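Long-range contacts in protein DJ-1 homolog D (Arabidopsis thaliana, PDB 4OGG), which belongs to the DJ-1/PfpI family and carries two copies of that family's alpha/beta domain in tandem within one chain: residues 3-9 / 30-36; 196-202 / 223-229. All coordinates share one frame. Numbering follows the deposited sequence.

Overall arrangement
Contacts 1 and 2 are the same architecture built twice, once in each DJ-1/PfpI repeat. In each, the first two strands of the repeat's main sheet pair in parallel, 3-8 with 30-35 and 197-201 with 224-228, and the later one forms the outer edge of that sheet within the chain. Both are largely buried and lie on opposite sides of the chain's centre, about 29 Å between centres and 16 Å between nearest atoms. The backbone bonding matches pair for pair; the side chains differ. On the face of Leu6, contact 1 has Thr4, Thr31 and His33; on the matching face of Leu199, contact 2 has Arg197, Gln224 and Asp226. Opposite, Phe200 occupies the position equivalent to Ile7.

Contact 1: 3-9 / 30-36; sequences RTVLILC and ITVHTVC
At the apolar centre Val5, Ile7, Ile30 and Val32 share one face of a parallel strand pair. Ile7 (chi1 m, chi2 t) brings CD1 to 3.5 Å from Val32 CG1, and Val5 CG2, with chi1 t, lies 3.6 Å from Ile30 CG2. Helix 15-27 packs on this face at the 30-35 strand, Leu25 on Ile30 and Phe22 on Val32 and Thr34. On the reverse face Leu6 (chi1 t, chi2 p) tips its end toward the partner strand, so that CD1 meets Val35 CG2 at 3.8 Å.

Between the faces run two extended backbones, 4.6 Å apart at closest approach and 25° from exactly parallel. Thr4 sits beside Thr31, Val5 beside Val32, Leu6 beside His33 and Ile7 beside Thr34, with CA atoms 4.6 to 4.9 Å apart. The odd residues of 3-9 bond to 30-36, while Thr4, Leu6 and Leu8 bond to the 81-84 side. Across the pair, Thr31 N to Arg3 O is 2.9 Å, Val5 N to Thr31 O 2.7 Å, His33 N to Val5 O 2.9 Å, Ile7 N to His33 O 2.8 Å, Val35 N to Ile7 O 3.2 Å and Cys9 N to Val35 O 2.8 Å. A CA-H...O contact of 3.1 Å from Thr4 CA to Thr31 O supplements them.

The polar residues Thr4, Thr31 and His33 share the face of Leu6; His33 ND1 hydrogen-bonds to Tyr80 OH. Arg3 turns its end away, and its NE bonds to Leu187 O.

With helix 15-27 between its strands, the pair forms the first beta-alpha-beta crossover of the repeat, characteristic of the alpha/beta sandwich of the DJ-1/PfpI family.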
ATOM      1  N   ARG C   3     -25.135 -29.015 -15.023  1.00 22.63           N
ATOM      2  CA  ARG C   3     -24.287 -28.210 -15.900  1.00 19.03           C
ATOM      3  C   ARG C   3     -22.916 -28.010 -15.260  1.00 17.49           C
ATOM      4  O   ARG C   3     -22.796 -27.932 -14.038  1.00 17.53           O
ATOM      5  CB  ARG C   3     -24.927 -26.842 -16.171  1.00 18.86           C
ATOM      6  CG  ARG C   3     -26.186 -26.884 -17.044  1.00 18.82           C
ATOM      7  CD  ARG C   3     -25.866 -27.306 -18.478  1.00 19.52           C
ATOM      8  NE  ARG C   3     -27.050 -27.314 -19.337  1.00 19.17           N
ATOM      9  CZ  ARG C   3     -27.991 -28.255 -19.321  1.00 21.27           C
ATOM     10  NH1 ARG C   3     -27.896 -29.285 -18.488  1.00 18.69           N
ATOM     11  NH2 ARG C   3     -29.031 -28.164 -20.140  1.00 18.50           N
ATOM     12  N   THR C   4     -21.885 -27.940 -16.093  1.00 17.11           N
ATOM     13  CA  THR C   4     -20.526 -27.742 -15.607  1.00 17.10           C
ATOM     14  C   THR C   4     -19.844 -26.674 -16.454  1.00 15.55           C
ATOM     15  O   THR C   4     -19.797 -26.775 -17.679  1.00 17.33           O
ATOM     16  CB  THR C   4     -19.726 -29.056 -15.669  1.00 18.26           C
ATOM     17  OG1 THR C   4     -20.420 -30.060 -14.920  1.00 21.40           O
ATOM     18  CG2 THR C   4     -18.339 -28.872 -15.072  1.00 18.40           C
ATOM     19  N   VAL C   5     -19.319 -25.650 -15.790  1.00 15.05           N
ATOM     20  CA  VAL C   5     -18.660 -24.544 -16.469  1.00 14.61           C
ATOM     21  C   VAL C   5     -17.192 -24.426 -16.075  1.00 14.71           C
ATOM     22  O   VAL C   5     -16.818 -24.713 -14.937  1.00 13.94           O
ATOM     23  CB  VAL C   5     -19.378 -23.214 -16.139  1.00 16.13           C
ATOM     24  CG1 VAL C   5     -18.556 -22.027 -16.617  1.00 16.98           C
ATOM     25  CG2 VAL C   5     -20.757 -23.200 -16.787  1.00 16.03           C
ATOM     26  N   LEU C   6     -16.369 -24.001 -17.026  1.00 14.00           N
ATOM     27  CA  LEU C   6     -14.943 -23.822 -16.789  1.00 14.12           C
ATOM     28  C   LEU C   6     -14.618 -22.326 -16.814  1.00 13.24           C
ATOM     29  O   LEU C   6     -15.106 -21.599 -17.675  1.00 12.95           O
ATOM     30  CB  LEU C   6     -14.136 -24.531 -17.880  1.00 15.43           C
ATOM     31  CG  LEU C   6     -12.612 -24.487 -17.766  1.00 16.38           C
ATOM     32  CD1 LEU C   6     -12.176 -25.271 -16.533  1.00 16.17           C
ATOM     33  CD2 LEU C   6     -11.981 -25.078 -19.022  1.00 16.18           C
ATOM     34  N   ILE C   7     -13.818 -21.869 -15.854  1.00 13.57           N
ATOM     35  CA  ILE C   7     -13.415 -20.466 -15.819  1.00 13.19           C
ATOM     36  C   ILE C   7     -11.914 -20.421 -16.097  1.00 14.21           C
ATOM     37  O   ILE C   7     -11.119 -21.082 -15.419  1.00 13.15           O
ATOM     38  CB  ILE C   7     -13.707 -19.801 -14.446  1.00 15.08           C
ATOM     39  CG1 ILE C   7     -15.217 -19.793 -14.176  1.00 16.64           C
ATOM     40  CG2 ILE C   7     -13.179 -18.363 -14.443  1.00 14.63           C
ATOM     41  CD1 ILE C   7     -15.616 -19.074 -12.886  1.00 15.05           C
ATOM     42  N   LEU C   8     -11.543 -19.659 -17.119  1.00 12.70           N
ATOM     43  CA  LEU C   8     -10.149 -19.510 -17.523  1.00 12.39           C
ATOM     44  C   LEU C   8      -9.496 -18.410 -16.692  1.00 13.79           C
ATOM     45  O   LEU C   8      -9.660 -17.222 -16.975  1.00 15.03           O
ATOM     46  CB  LEU C   8     -10.086 -19.169 -19.012  1.00 14.22           C
ATOM     47  CG  LEU C   8      -8.726 -18.869 -19.643  1.00 16.43           C
ATOM     48  CD1 LEU C   8      -7.773 -20.036 -19.425  1.00 16.55           C
ATOM     49  CD2 LEU C   8      -8.920 -18.605 -21.126  1.00 16.67           C
ATOM     50  N   CYS C   9      -8.747 -18.818 -15.672  1.00 14.49           N
ATOM     51  CA  CYS C   9      -8.085 -17.885 -14.763  1.00 14.27           C
ATOM     52  C   CYS C   9      -6.620 -17.619 -15.078  1.00 14.92           C
ATOM     53  O   CYS C   9      -5.985 -18.347 -15.843  1.00 14.04           O
ATOM     54  CB  CYS C   9      -8.190 -18.402 -13.323  1.00 13.47           C
ATOM     55  SG  CYS C   9      -9.873 -18.732 -12.767  1.00 14.47           S
ATOM     56  N   ILE C  30     -24.811 -24.718 -10.799  1.00 17.14           N
ATOM     57  CA  ILE C  30     -23.843 -25.076 -11.828  1.00 17.56           C
ATOM     58  C   ILE C  30     -22.519 -25.461 -11.186  1.00 18.12           C
ATOM     59  O   ILE C  30     -22.057 -24.786 -10.269  1.00 18.05           O
ATOM     60  CB  ILE C  30     -23.582 -23.888 -12.788  1.00 15.87           C
ATOM     61  CG1 ILE C  30     -24.882 -23.476 -13.480  1.00 17.07           C
ATOM     62  CG2 ILE C  30     -22.530 -24.269 -13.824  1.00 15.04           C
ATOM     63  CD1 ILE C  30     -24.770 -22.195 -14.288  1.00 17.15           C
ATOM     64  N   THR C  31     -21.919 -26.553 -11.650  1.00 16.39           N
ATOM     65  CA  THR C  31     -20.627 -26.976 -11.122  1.00 18.15           C
ATOM     66  C   THR C  31     -19.597 -26.140 -11.866  1.00 16.09           C
ATOM     67  O   THR C  31     -19.606 -26.098 -13.094  1.00 15.05           O
ATOM     68  CB  THR C  31     -20.363 -28.467 -11.394  1.00 17.72           C
ATOM     69  OG1 THR C  31     -21.299 -29.255 -10.649  1.00 20.79           O
ATOM     70  CG2 THR C  31     -18.943 -28.847 -10.986  1.00 19.30           C
ATOM     71  N   VAL C  32     -18.721 -25.471 -11.126  1.00 16.37           N
ATOM     72  CA  VAL C  32     -17.716 -24.615 -11.742  1.00 14.53           C
ATOM     73  C   VAL C  32     -16.284 -25.005 -11.395  1.00 15.32           C
ATOM     74  O   VAL C  32     -15.938 -25.180 -10.225  1.00 14.57           O
ATOM     75  CB  VAL C  32     -17.915 -23.134 -11.332  1.00 13.10           C
ATOM     76  CG1 VAL C  32     -16.925 -22.244 -12.090  1.00 13.40           C
ATOM     77  CG2 VAL C  32     -19.345 -22.703 -11.612  1.00 12.07           C
ATOM     78  N   HIS C  33     -15.457 -25.125 -12.426  1.00 15.04           N
ATOM     79  CA  HIS C  33     -14.049 -25.465 -12.262  1.00 15.99           C
ATOM     80  C   HIS C  33     -13.198 -24.280 -12.696  1.00 14.59           C
ATOM     81  O   HIS C  33     -13.515 -23.601 -13.673  1.00 15.49           O
ATOM     82  CB  HIS C  33     -13.695 -26.692 -13.105  1.00 16.65           C
ATOM     83  CG  HIS C  33     -14.246 -27.973 -12.562  1.00 19.25           C
ATOM     84  ND1 HIS C  33     -14.116 -29.176 -13.220  1.00 20.96           N
ATOM     85  CD2 HIS C  33     -14.913 -28.241 -11.415  1.00 21.37           C
ATOM     86  CE1 HIS C  33     -14.680 -30.131 -12.502  1.00 22.65           C
ATOM     87  NE2 HIS C  33     -15.171 -29.590 -11.401  1.00 22.19           N
ATOM     88  N   THR C  34     -12.118 -24.033 -11.966  1.00 14.57           N
ATOM     89  CA  THR C  34     -11.226 -22.920 -12.277  1.00 13.69           C
ATOM     90  C   THR C  34      -9.824 -23.444 -12.543  1.00 12.82           C
ATOM     91  O   THR C  34      -9.295 -24.228 -11.762  1.00 14.97           O
ATOM     92  CB  THR C  34     -11.168 -21.927 -11.114  1.00 13.73           C
ATOM     93  OG1 THR C  34     -10.801 -22.624  -9.916  1.00 15.81           O
ATOM     94  CG2 THR C  34     -12.523 -21.260 -10.916  1.00 11.81           C
ATOM     95  N   VAL C  35      -9.225 -22.986 -13.635  1.00 13.38           N
ATOM     96  CA  VAL C  35      -7.891 -23.423 -14.025  1.00 12.82           C
ATOM     97  C   VAL C  35      -7.004 -22.272 -14.494  1.00 14.30           C
ATOM     98  O   VAL C  35      -7.490 -21.238 -14.950  1.00 13.91           O
ATOM     99  CB  VAL C  35      -7.970 -24.466 -15.168  1.00 12.67           C
ATOM    100  CG1 VAL C  35      -8.756 -25.689 -14.709  1.00 13.56           C
ATOM    101  CG2 VAL C  35      -8.628 -23.847 -16.401  1.00 13.61           C
ATOM    102  N   CYS C  36      -5.695 -22.469 -14.379  1.00 14.07           N
ATOM    103  CA  CYS C  36      -4.722 -21.480 -14.820  1.00 15.12           C
ATOM    104  C   CYS C  36      -3.561 -22.262 -15.409  1.00 14.86           C
ATOM    105  O   CYS C  36      -3.055 -23.188 -14.774  1.00 15.12           O
ATOM    106  CB  CYS C  36      -4.226 -20.636 -13.647  1.00 13.62           C
ATOM    107  SG  CYS C  36      -2.898 -19.475 -14.106  1.00 15.41           S
TER

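Contact 2: 196-202 / 223-229; sequences KRILFLC and CQVDAVC
Strands 197-201 and 224-228 run parallel, 4.7 Å apart at closest approach with 21° between their directions. Linked by helix 208-221, they make the opening beta-alpha-beta unit of the second DJ-1/PfpI repeat. Both backbones are extended, and Arg197, Ile198, Leu199 and Phe200 sit beside Gln224, Val225, Asp226 and Ala227. Six hydrogen bonds join them: Gln224 N to Lys196 O 2.9 Å, Ile198 N to Gln224 O 2.8 Å, Asp226 N to Ile198 O 2.9 Å, Phe200 N to Asp226 O 2.8 Å, Val228 N to Phe200 O 3.1 Å and Cys202 N to Val228 O 2.8 Å.

Toward helix 208-221, Phe200, its chi1 off-well at -91°, sets CE1 3.5 Å from Val225 CG1 and meets Phe215 edge-to-face. Cys202 SG rests 3.8 Å from Ala227 CB. On the other face Leu199 CD1 touches Val228 CG2 at 3.8 Å.

The same face carries the charges. Arg197 NE hydrogen-bonds to Ser272 O, and Asp226 OD2 to Tyr273 OH. Arg197 NH2 and Asp226 OD2, 3.6 Å apart, form a long salt bridge of charges only: the oxygen lies well out of the guanidinium plane and no N-H points at it. Gln224 NE2 donates to Asp226 OD1 at 3.2 Å.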
ATOM      1  N   LYS C 196     -38.630 -10.028  -7.354  1.00 25.10           N
ATOM      2  CA  LYS C 196     -38.499  -9.681  -5.945  1.00 25.18           C
ATOM      3  C   LYS C 196     -37.671  -8.415  -5.753  1.00 24.75           C
ATOM      4  O   LYS C 196     -36.848  -8.063  -6.597  1.00 25.67           O
ATOM      5  CB  LYS C 196     -37.831 -10.832  -5.184  1.00 24.65           C
ATOM      6  CG  LYS C 196     -38.552 -12.168  -5.275  1.00 25.35           C
ATOM      7  CD  LYS C 196     -39.911 -12.125  -4.593  1.00 28.23           C
ATOM      8  CE  LYS C 196     -40.558 -13.502  -4.562  1.00 30.99           C
ATOM      9  NZ  LYS C 196     -40.752 -14.066  -5.931  1.00 31.69           N
ATOM     10  N   ARG C 197     -37.901  -7.732  -4.636  1.00 25.12           N
ATOM     11  CA  ARG C 197     -37.163  -6.520  -4.301  1.00 23.87           C
ATOM     12  C   ARG C 197     -36.319  -6.839  -3.072  1.00 23.16           C
ATOM     13  O   ARG C 197     -36.844  -7.283  -2.048  1.00 21.10           O
ATOM     14  CB  ARG C 197     -38.124  -5.371  -3.992  1.00 26.36           C
ATOM     15  CG  ARG C 197     -38.876  -4.852  -5.204  1.00 30.94           C
ATOM     16  CD  ARG C 197     -39.952  -3.856  -4.798  1.00 32.38           C
ATOM     17  NE  ARG C 197     -39.408  -2.700  -4.090  1.00 35.36           N
ATOM     18  CZ  ARG C 197     -38.623  -1.783  -4.644  1.00 36.46           C
ATOM     19  NH1 ARG C 197     -38.281  -1.881  -5.922  1.00 36.75           N
ATOM     20  NH2 ARG C 197     -38.185  -0.760  -3.922  1.00 37.19           N
ATOM     21  N   ILE C 198     -35.013  -6.615  -3.178  1.00 21.54           N
ATOM     22  CA  ILE C 198     -34.098  -6.910  -2.082  1.00 21.94           C
ATOM     23  C   ILE C 198     -33.355  -5.665  -1.606  1.00 21.42           C
ATOM     24  O   ILE C 198     -32.891  -4.863  -2.417  1.00 21.57           O
ATOM     25  CB  ILE C 198     -33.054  -7.966  -2.517  1.00 22.66           C
ATOM     26  CG1 ILE C 198     -33.745  -9.101  -3.281  1.00 24.33           C
ATOM     27  CG2 ILE C 198     -32.319  -8.510  -1.301  1.00 22.18           C
ATOM     28  CD1 ILE C 198     -34.792  -9.843  -2.487  1.00 27.76           C
ATOM     29  N   LEU C 199     -33.249  -5.510  -0.287  1.00 20.55           N
ATOM     30  CA  LEU C 199     -32.550  -4.373   0.308  1.00 19.39           C
ATOM     31  C   LEU C 199     -31.247  -4.820   0.965  1.00 17.91           C
ATOM     32  O   LEU C 199     -31.226  -5.785   1.724  1.00 18.50           O
ATOM     33  CB  LEU C 199     -33.426  -3.691   1.365  1.00 19.83           C
ATOM     34  CG  LEU C 199     -32.754  -2.548   2.135  1.00 20.73           C
ATOM     35  CD1 LEU C 199     -32.456  -1.400   1.187  1.00 20.08           C
ATOM     36  CD2 LEU C 199     -33.655  -2.080   3.263  1.00 21.28           C
ATOM     37  N   PHE C 200     -30.164  -4.108   0.666  1.00 17.76           N
ATOM     38  CA  PHE C 200     -28.851  -4.410   1.231  1.00 16.96           C
ATOM     39  C   PHE C 200     -28.447  -3.329   2.222  1.00 17.46           C
ATOM     40  O   PHE C 200     -28.432  -2.150   1.876  1.00 18.42           O
ATOM     41  CB  PHE C 200     -27.790  -4.471   0.129  1.00 15.96           C
ATOM     42  CG  PHE C 200     -27.593  -5.834  -0.459  1.00 17.19           C
ATOM     43  CD1 PHE C 200     -28.641  -6.500  -1.086  1.00 16.41           C
ATOM     44  CD2 PHE C 200     -26.346  -6.450  -0.399  1.00 15.99           C
ATOM     45  CE1 PHE C 200     -28.449  -7.761  -1.648  1.00 17.93           C
ATOM     46  CE2 PHE C 200     -26.142  -7.707  -0.957  1.00 16.06           C
ATOM     47  CZ  PHE C 200     -27.196  -8.366  -1.583  1.00 17.90           C
ATOM     48  N   LEU C 201     -28.128  -3.729   3.449  1.00 17.39           N
ATOM     49  CA  LEU C 201     -27.691  -2.777   4.467  1.00 18.15           C
ATOM     50  C   LEU C 201     -26.175  -2.674   4.353  1.00 18.28           C
ATOM     51  O   LEU C 201     -25.448  -3.563   4.797  1.00 19.45           O
ATOM     52  CB  LEU C 201     -28.086  -3.268   5.859  1.00 18.59           C
ATOM     53  CG  LEU C 201     -29.591  -3.281   6.135  1.00 20.64           C
ATOM     54  CD1 LEU C 201     -29.879  -3.976   7.453  1.00 22.04           C
ATOM     55  CD2 LEU C 201     -30.102  -1.844   6.155  1.00 23.20           C
ATOM     56  N   CYS C 202     -25.710  -1.587   3.747  1.00 18.49           N
ATOM     57  CA  CYS C 202     -24.287  -1.368   3.531  1.00 18.35           C
ATOM     58  C   CYS C 202     -23.671  -0.336   4.465  1.00 18.95           C
ATOM     59  O   CYS C 202     -24.371   0.346   5.217  1.00 19.31           O
ATOM     60  CB  CYS C 202     -24.049  -0.936   2.081  1.00 18.49           C
ATOM     61  SG  CYS C 202     -24.692  -2.095   0.845  1.00 20.04           S
ATOM     62  N   CYS C 223     -33.801  -9.830 -10.029  1.00 18.18           N
ATOM     63  CA  CYS C 223     -34.333  -9.115  -8.872  1.00 19.03           C
ATOM     64  C   CYS C 223     -33.947  -7.641  -8.871  1.00 19.40           C
ATOM     65  O   CYS C 223     -32.927  -7.248  -9.440  1.00 18.45           O
ATOM     66  CB  CYS C 223     -33.814  -9.739  -7.570  1.00 18.72           C
ATOM     67  SG  CYS C 223     -34.124 -11.503  -7.351  1.00 20.49           S
ATOM     68  N   GLN C 224     -34.780  -6.824  -8.235  1.00 19.93           N
ATOM     69  CA  GLN C 224     -34.490  -5.402  -8.106  1.00 21.11           C
ATOM     70  C   GLN C 224     -33.746  -5.348  -6.779  1.00 21.00           C
ATOM     71  O   GLN C 224     -34.298  -5.717  -5.741  1.00 20.42           O
ATOM     72  CB  GLN C 224     -35.783  -4.585  -8.021  1.00 22.45           C
ATOM     73  CG  GLN C 224     -35.571  -3.104  -7.719  1.00 25.82           C
ATOM     74  CD  GLN C 224     -34.651  -2.421  -8.716  1.00 29.14           C
ATOM     75  OE1 GLN C 224     -34.842  -2.527  -9.927  1.00 32.65           O
ATOM     76  NE2 GLN C 224     -33.653  -1.707  -8.209  1.00 28.93           N
ATOM     77  N   VAL C 225     -32.494  -4.908  -6.810  1.00 19.82           N
ATOM     78  CA  VAL C 225     -31.691  -4.862  -5.595  1.00 19.86           C
ATOM     79  C   VAL C 225     -31.200  -3.458  -5.279  1.00 18.91           C
ATOM     80  O   VAL C 225     -30.546  -2.820  -6.103  1.00 20.35           O
ATOM     81  CB  VAL C 225     -30.470  -5.803  -5.720  1.00 17.97           C
ATOM     82  CG1 VAL C 225     -29.858  -6.050  -4.352  1.00 18.64           C
ATOM     83  CG2 VAL C 225     -30.894  -7.114  -6.373  1.00 18.40           C
ATOM     84  N   ASP C 226     -31.516  -2.983  -4.077  1.00 19.96           N
ATOM     85  CA  ASP C 226     -31.100  -1.652  -3.653  1.00 20.17           C
ATOM     86  C   ASP C 226     -30.085  -1.729  -2.520  1.00 19.10           C
ATOM     87  O   ASP C 226     -30.120  -2.643  -1.702  1.00 18.97           O
ATOM     88  CB  ASP C 226     -32.311  -0.828  -3.199  1.00 22.39           C
ATOM     89  CG  ASP C 226     -33.347  -0.661  -4.294  1.00 25.47           C
ATOM     90  OD1 ASP C 226     -32.964  -0.315  -5.430  1.00 28.79           O
ATOM     91  OD2 ASP C 226     -34.547  -0.869  -4.016  1.00 29.99           O
ATOM     92  N   ALA C 227     -29.185  -0.754  -2.480  1.00 19.19           N
ATOM     93  CA  ALA C 227     -28.154  -0.695  -1.452  1.00 19.94           C
ATOM     94  C   ALA C 227     -28.226   0.656  -0.754  1.00 19.38           C
ATOM     95  O   ALA C 227     -28.243   1.698  -1.410  1.00 19.66           O
ATOM     96  CB  ALA C 227     -26.778  -0.894  -2.083  1.00 20.45           C
ATOM     97  N   VAL C 228     -28.270   0.634   0.574  1.00 20.27           N
ATOM     98  CA  VAL C 228     -28.343   1.869   1.346  1.00 21.57           C
ATOM     99  C   VAL C 228     -27.345   1.889   2.498  1.00 22.38           C
ATOM    100  O   VAL C 228     -26.874   0.845   2.952  1.00 23.27           O
ATOM    101  CB  VAL C 228     -29.752   2.085   1.935  1.00 20.48           C
ATOM    102  CG1 VAL C 228     -30.789   2.089   0.818  1.00 22.66           C
ATOM    103  CG2 VAL C 228     -30.062   0.998   2.958  1.00 20.25           C
ATOM    104  N   CYS C 229     -27.039   3.096   2.962  1.00 24.01           N
ATOM    105  CA  CYS C 229     -26.121   3.314   4.072  1.00 25.42           C
ATOM    106  C   CYS C 229     -26.527   4.615   4.750  1.00 26.70           C
ATOM    107  O   CYS C 229     -26.818   5.605   4.081  1.00 25.70           O
ATOM    108  CB  CYS C 229     -24.679   3.428   3.567  1.00 25.21           C
ATOM    109  SG  CYS C 229     -23.470   3.914   4.835  1.00 28.86           S
TER